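Local atomic coordinates of SidF, inhibitor of growth family, member 3 (Legionella pneumophila subsp. pneumophila, PDB entry 4FYE), a protein that probably removes a phosphate from phosphoinositide lipids, as a phosphatase of the bacterium Legionella pneumophila. Residues Ala705-Lys718 with Gly731-Lys743. The protein carries 1 engineered substitution. Residues are numbered along the deposited sequence; the frame is centred on the assembly and turned at random.
Sequences ALHHTANTGVSGGK and GLFGKVANFAKIK
Apolar packing begins where Ala705 sets its methyl over the centre of one face of the Phe733 ring, a CH-pi contact with CB 3.8 Å from the ring centroid. Ser715 meets the same ring through CB, while its hydroxyl bonds to Glu74 and Arg38 outside the contact. Farther along, the two methyls of Val714 divide the work: CG2 lies at the edge of the Phe739 ring, 3.9 Å from Phe739 CB, and CG1 rests on the carbonyl oxygen of Val736. Thr712 CB and Ala740 CB touch at 4.0 Å. Behind Phe733, Val736 and Val714 stands helix 71-92.

This is buried packing in the N-terminal phosphatase domain between helix 701-712 and the last modelled helix, 733-741, whose Phe739 reaches helix 136-163. The two run almost parallel, 6° apart. Their axes stay 11.0 Å from each other, bridged by a few side chains, and the chain that turns at Gly713 with positive phi lies between them. Backbone CA-H...O contacts join this glycine-rich run to the second helix, among them Gly716 CA to Phe733 O at 3.4 Å and Gly734 CA to Gly717 O.

One polar bond ties the loop back to its helix. A chi1 of -160° turns the His708 ring against the chain that follows, where ND1 gives Val714 O a nearly straight bond of 2.8 Å in the ring plane. Gly716 CA covers the centre of one ring face; Thr712 CG2 lies over the other, displaced toward the rim. Ala737 CB approaches CE1 and NE2 obliquely.

Separately, the bent chain of Lys718 crosses Asn738 at about a right angle, its CE 3.0 Å from Asn738 OD1.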
loop_
_atom_site.group_PDB
_atom_site.type_symbol
_atom_site.label_atom_id
_atom_site.label_comp_id
_atom_site.label_asym_id
_atom_site.label_seq_id
_atom_site.Cartn_x
_atom_site.Cartn_y
_atom_site.Cartn_z
ATOM N N ALA A 705 -3.366 -12.064 -5.937
ATOM C CA ALA A 705 -3.921 -13.284 -5.397
ATOM C C ALA A 705 -2.931 -13.924 -4.425
ATOM O O ALA A 705 -3.335 -14.538 -3.410
ATOM C CB ALA A 705 -4.349 -14.239 -6.489
ATOM N N LEU A 706 -1.644 -13.721 -4.696
ATOM C CA LEU A 706 -0.577 -14.206 -3.791
ATOM C C LEU A 706 -0.593 -13.503 -2.451
ATOM O O LEU A 706 -0.544 -14.144 -1.427
ATOM C CB LEU A 706 0.782 -13.899 -4.412
ATOM C CG LEU A 706 1.442 -15.021 -5.161
ATOM C CD1 LEU A 706 2.942 -14.746 -5.214
ATOM C CD2 LEU A 706 1.218 -16.311 -4.347
ATOM N N HIS A 707 -0.638 -12.157 -2.506
ATOM C CA HIS A 707 -0.734 -11.291 -1.342
ATOM C C HIS A 707 -1.943 -11.692 -0.548
ATOM O O HIS A 707 -1.801 -11.903 0.640
ATOM C CB HIS A 707 -0.709 -9.820 -1.766
ATOM C CG HIS A 707 -1.343 -8.870 -0.788
ATOM N ND1 HIS A 707 -0.616 -8.154 0.098
ATOM C CD2 HIS A 707 -2.680 -8.531 -0.569
ATOM C CE1 HIS A 707 -1.447 -7.414 0.869
ATOM N NE2 HIS A 707 -2.711 -7.650 0.469
ATOM N N HIS A 708 -3.118 -11.867 -1.190
ATOM C CA HIS A 708 -4.336 -12.292 -0.477
ATOM C C HIS A 708 -4.197 -13.632 0.231
ATOM O O HIS A 708 -4.741 -13.854 1.332
ATOM C CB HIS A 708 -5.541 -12.301 -1.444
ATOM C CG HIS A 708 -6.905 -12.253 -0.752
ATOM N ND1 HIS A 708 -7.516 -13.372 -0.209
ATOM C CD2 HIS A 708 -7.785 -11.204 -0.568
ATOM C CE1 HIS A 708 -8.708 -13.023 0.318
ATOM N NE2 HIS A 708 -8.896 -11.706 0.069
ATOM N N THR A 709 -3.476 -14.556 -0.390
ATOM C CA THR A 709 -3.272 -15.873 0.199
ATOM C C THR A 709 -2.441 -15.765 1.483
ATOM O O THR A 709 -2.842 -16.278 2.532
ATOM C CB THR A 709 -2.655 -16.838 -0.829
ATOM O OG1 THR A 709 -3.545 -16.877 -1.952
ATOM C CG2 THR A 709 -2.536 -18.255 -0.255
ATOM N N ALA A 710 -1.307 -15.108 1.387
ATOM C CA ALA A 710 -0.478 -14.757 2.563
ATOM C C ALA A 710 -1.245 -14.017 3.671
ATOM O O ALA A 710 -0.989 -14.218 4.847
ATOM C CB ALA A 710 0.711 -13.903 2.130
ATOM N N ASN A 711 -2.197 -13.184 3.310
ATOM C CA ASN A 711 -2.957 -12.536 4.345
ATOM C C ASN A 711 -4.074 -13.337 4.885
ATOM O O ASN A 711 -4.385 -13.149 6.037
ATOM C CB ASN A 711 -3.579 -11.218 3.886
ATOM C CG ASN A 711 -2.625 -10.061 3.969
ATOM O OD1 ASN A 711 -1.501 -10.193 4.450
ATOM N ND2 ASN A 711 -3.056 -8.924 3.467
ATOM N N THR A 712 -4.746 -14.165 4.075
ATOM C CA THR A 712 -5.997 -14.803 4.575
ATOM C C THR A 712 -5.969 -16.296 4.492
ATOM O O THR A 712 -6.821 -16.930 5.065
ATOM C CB THR A 712 -7.309 -14.306 3.880
ATOM O OG1 THR A 712 -7.318 -14.762 2.511
ATOM C CG2 THR A 712 -7.413 -12.701 3.917
ATOM N N GLY A 713 -4.975 -16.892 3.841
ATOM C CA GLY A 713 -5.086 -18.331 3.616
ATOM C C GLY A 713 -5.709 -18.799 2.287
ATOM O O GLY A 713 -5.514 -19.955 1.914
ATOM N N VAL A 714 -6.324 -17.891 1.516
ATOM C CA VAL A 714 -7.036 -18.219 0.266
ATOM C C VAL A 714 -6.819 -17.083 -0.768
ATOM O O VAL A 714 -6.446 -15.948 -0.429
ATOM C CB VAL A 714 -8.472 -18.418 0.751
ATOM C CG1 VAL A 714 -9.455 -17.293 0.428
ATOM C CG2 VAL A 714 -8.924 -19.844 0.742
ATOM N N SER A 715 -6.997 -17.326 -2.052
ATOM C CA SER A 715 -6.798 -16.177 -2.972
ATOM C C SER A 715 -7.930 -15.141 -2.891
ATOM O O SER A 715 -8.966 -15.325 -2.207
ATOM C CB SER A 715 -6.578 -16.605 -4.408
ATOM O OG SER A 715 -5.462 -17.480 -4.515
ATOM N N GLY A 716 -7.716 -14.026 -3.571
ATOM C CA GLY A 716 -8.735 -13.031 -3.620
ATOM C C GLY A 716 -8.177 -11.692 -4.081
ATOM O O GLY A 716 -7.234 -11.617 -4.858
ATOM N N GLY A 717 -8.656 -10.696 -3.340
ATOM C CA GLY A 717 -9.102 -9.475 -3.822
ATOM C C GLY A 717 -10.588 -9.696 -4.044
ATOM O O GLY A 717 -10.954 -10.480 -4.907
ATOM N N LYS A 718 -11.423 -8.958 -3.339
ATOM C CA LYS A 718 -12.876 -9.029 -3.486
ATOM C C LYS A 718 -13.534 -7.731 -3.957
ATOM O O LYS A 718 -14.736 -7.578 -3.784
ATOM C CB LYS A 718 -13.498 -9.304 -2.104
ATOM C CG LYS A 718 -14.568 -10.346 -2.156
ATOM C CD LYS A 718 -15.845 -9.873 -1.484
ATOM C CE LYS A 718 -17.056 -10.661 -1.990
ATOM N NZ LYS A 718 -18.342 -10.125 -1.445
ATOM N N GLY A 731 -13.111 -10.258 -12.045
ATOM C CA GLY A 731 -13.365 -10.270 -10.606
ATOM C C GLY A 731 -13.537 -11.650 -9.991
ATOM O O GLY A 731 -13.778 -11.755 -8.801
ATOM N N LEU A 732 -13.417 -12.740 -10.755
ATOM C CA LEU A 732 -13.678 -14.069 -10.164
ATOM C C LEU A 732 -12.837 -14.482 -8.944
ATOM O O LEU A 732 -13.249 -15.377 -8.155
ATOM C CB LEU A 732 -13.635 -15.173 -11.229
ATOM C CG LEU A 732 -14.906 -15.204 -12.090
ATOM C CD1 LEU A 732 -14.808 -16.348 -13.098
ATOM C CD2 LEU A 732 -16.129 -15.362 -11.194
ATOM N N PHE A 733 -11.635 -13.932 -8.810
ATOM C CA PHE A 733 -10.903 -14.077 -7.563
ATOM C C PHE A 733 -11.703 -13.600 -6.353
ATOM O O PHE A 733 -11.470 -14.110 -5.249
ATOM C CB PHE A 733 -9.455 -13.499 -7.616
ATOM C CG PHE A 733 -8.412 -14.543 -8.002
ATOM C CD1 PHE A 733 -8.303 -15.719 -7.285
ATOM C CD2 PHE A 733 -7.551 -14.340 -9.072
ATOM C CE1 PHE A 733 -7.355 -16.689 -7.606
ATOM C CE2 PHE A 733 -6.586 -15.301 -9.401
ATOM C CZ PHE A 733 -6.493 -16.485 -8.671
ATOM N N GLY A 734 -12.670 -12.682 -6.549
ATOM C CA GLY A 734 -13.541 -12.248 -5.438
ATOM C C GLY A 734 -14.360 -13.356 -4.804
ATOM O O GLY A 734 -14.484 -13.427 -3.579
ATOM N N LYS A 735 -14.870 -14.262 -5.624
ATOM C CA LYS A 735 -15.667 -15.414 -5.161
ATOM C C LYS A 735 -14.829 -16.406 -4.390
ATOM O O LYS A 735 -15.315 -17.032 -3.490
ATOM C CB LYS A 735 -16.320 -16.170 -6.344
ATOM C CG LYS A 735 -17.006 -15.334 -7.398
ATOM C CD LYS A 735 -18.270 -14.681 -6.854
ATOM C CE LYS A 735 -18.642 -13.470 -7.732
ATOM N NZ LYS A 735 -19.616 -12.544 -7.058
ATOM N N VAL A 736 -13.565 -16.557 -4.730
ATOM C CA VAL A 736 -12.730 -17.375 -3.905
ATOM C C VAL A 736 -12.474 -16.669 -2.578
ATOM O O VAL A 736 -12.484 -17.306 -1.512
ATOM C CB VAL A 736 -11.396 -17.621 -4.604
ATOM C CG1 VAL A 736 -10.443 -18.261 -3.626
ATOM C CG2 VAL A 736 -11.616 -18.575 -5.742
ATOM N N ALA A 737 -12.202 -15.368 -2.637
ATOM C CA ALA A 737 -12.027 -14.577 -1.400
ATOM C C ALA A 737 -13.136 -14.851 -0.391
ATOM O O ALA A 737 -12.853 -14.962 0.803
ATOM C CB ALA A 737 -11.957 -13.067 -1.662
ATOM N N ASN A 738 -14.378 -14.973 -0.838
ATOM C CA ASN A 738 -15.431 -15.408 0.114
ATOM C C ASN A 738 -15.034 -16.502 1.062
ATOM O O ASN A 738 -15.423 -16.444 2.202
ATOM C CB ASN A 738 -16.705 -15.743 -0.622
ATOM C CG ASN A 738 -17.327 -14.494 -1.225
ATOM O OD1 ASN A 738 -17.147 -13.390 -0.674
ATOM N ND2 ASN A 738 -18.013 -14.631 -2.361
ATOM N N PHE A 739 -14.276 -17.489 0.610
ATOM C CA PHE A 739 -13.914 -18.607 1.467
ATOM C C PHE A 739 -13.442 -18.146 2.836
ATOM O O PHE A 739 -13.738 -18.773 3.841
ATOM C CB PHE A 739 -12.835 -19.464 0.816
ATOM C CG PHE A 739 -13.334 -20.331 -0.295
ATOM C CD1 PHE A 739 -14.645 -20.267 -0.704
ATOM C CD2 PHE A 739 -12.484 -21.205 -0.935
ATOM C CE1 PHE A 739 -15.103 -21.059 -1.732
ATOM C CE2 PHE A 739 -12.933 -22.002 -1.962
ATOM C CZ PHE A 739 -14.247 -21.929 -2.360
ATOM N N ALA A 740 -12.697 -17.052 2.864
ATOM C CA ALA A 740 -12.149 -16.513 4.100
ATOM C C ALA A 740 -13.239 -16.076 5.064
ATOM O O ALA A 740 -13.108 -16.216 6.270
ATOM C CB ALA A 740 -11.218 -15.358 3.800
ATOM N N LYS A 741 -14.293 -15.496 4.520
ATOM C CA LYS A 741 -15.429 -15.033 5.303
ATOM C C LYS A 741 -16.258 -16.095 6.030
ATOM O O LYS A 741 -16.725 -15.853 7.137
ATOM C CB LYS A 741 -16.335 -14.143 4.456
ATOM C CG LYS A 741 -15.808 -12.732 4.294
ATOM C CD LYS A 741 -16.357 -12.085 3.039
ATOM C CE LYS A 741 -17.868 -11.980 3.095
ATOM N NZ LYS A 741 -18.535 -13.118 2.408
ATOM N N ILE A 742 -16.460 -17.256 5.417
ATOM C CA ILE A 742 -17.548 -18.151 5.808
ATOM C C ILE A 742 -17.525 -18.590 7.268
ATOM O O ILE A 742 -16.477 -18.883 7.836
ATOM C CB ILE A 742 -17.605 -19.418 4.932
ATOM C CG1 ILE A 742 -16.358 -20.275 5.131
ATOM C CG2 ILE A 742 -17.794 -19.056 3.468
ATOM C CD1 ILE A 742 -16.122 -21.252 4.004
ATOM N N LYS A 743 -18.712 -18.618 7.863
ATOM C CA LYS A 743 -18.866 -18.850 9.288
ATOM C C LYS A 743 -20.070 -19.728 9.589
ATOM O O LYS A 743 -21.042 -19.266 10.182
ATOM C CB LYS A 743 -19.029 -17.513 10.009
ATOM C CG LYS A 743 -19.013 -16.307 9.084
ATOM C CD LYS A 743 -17.711 -15.538 9.227
ATOM C CE LYS A 743 -16.646 -16.397 9.887
ATOM N NZ LYS A 743 -15.740 -15.605 10.761
#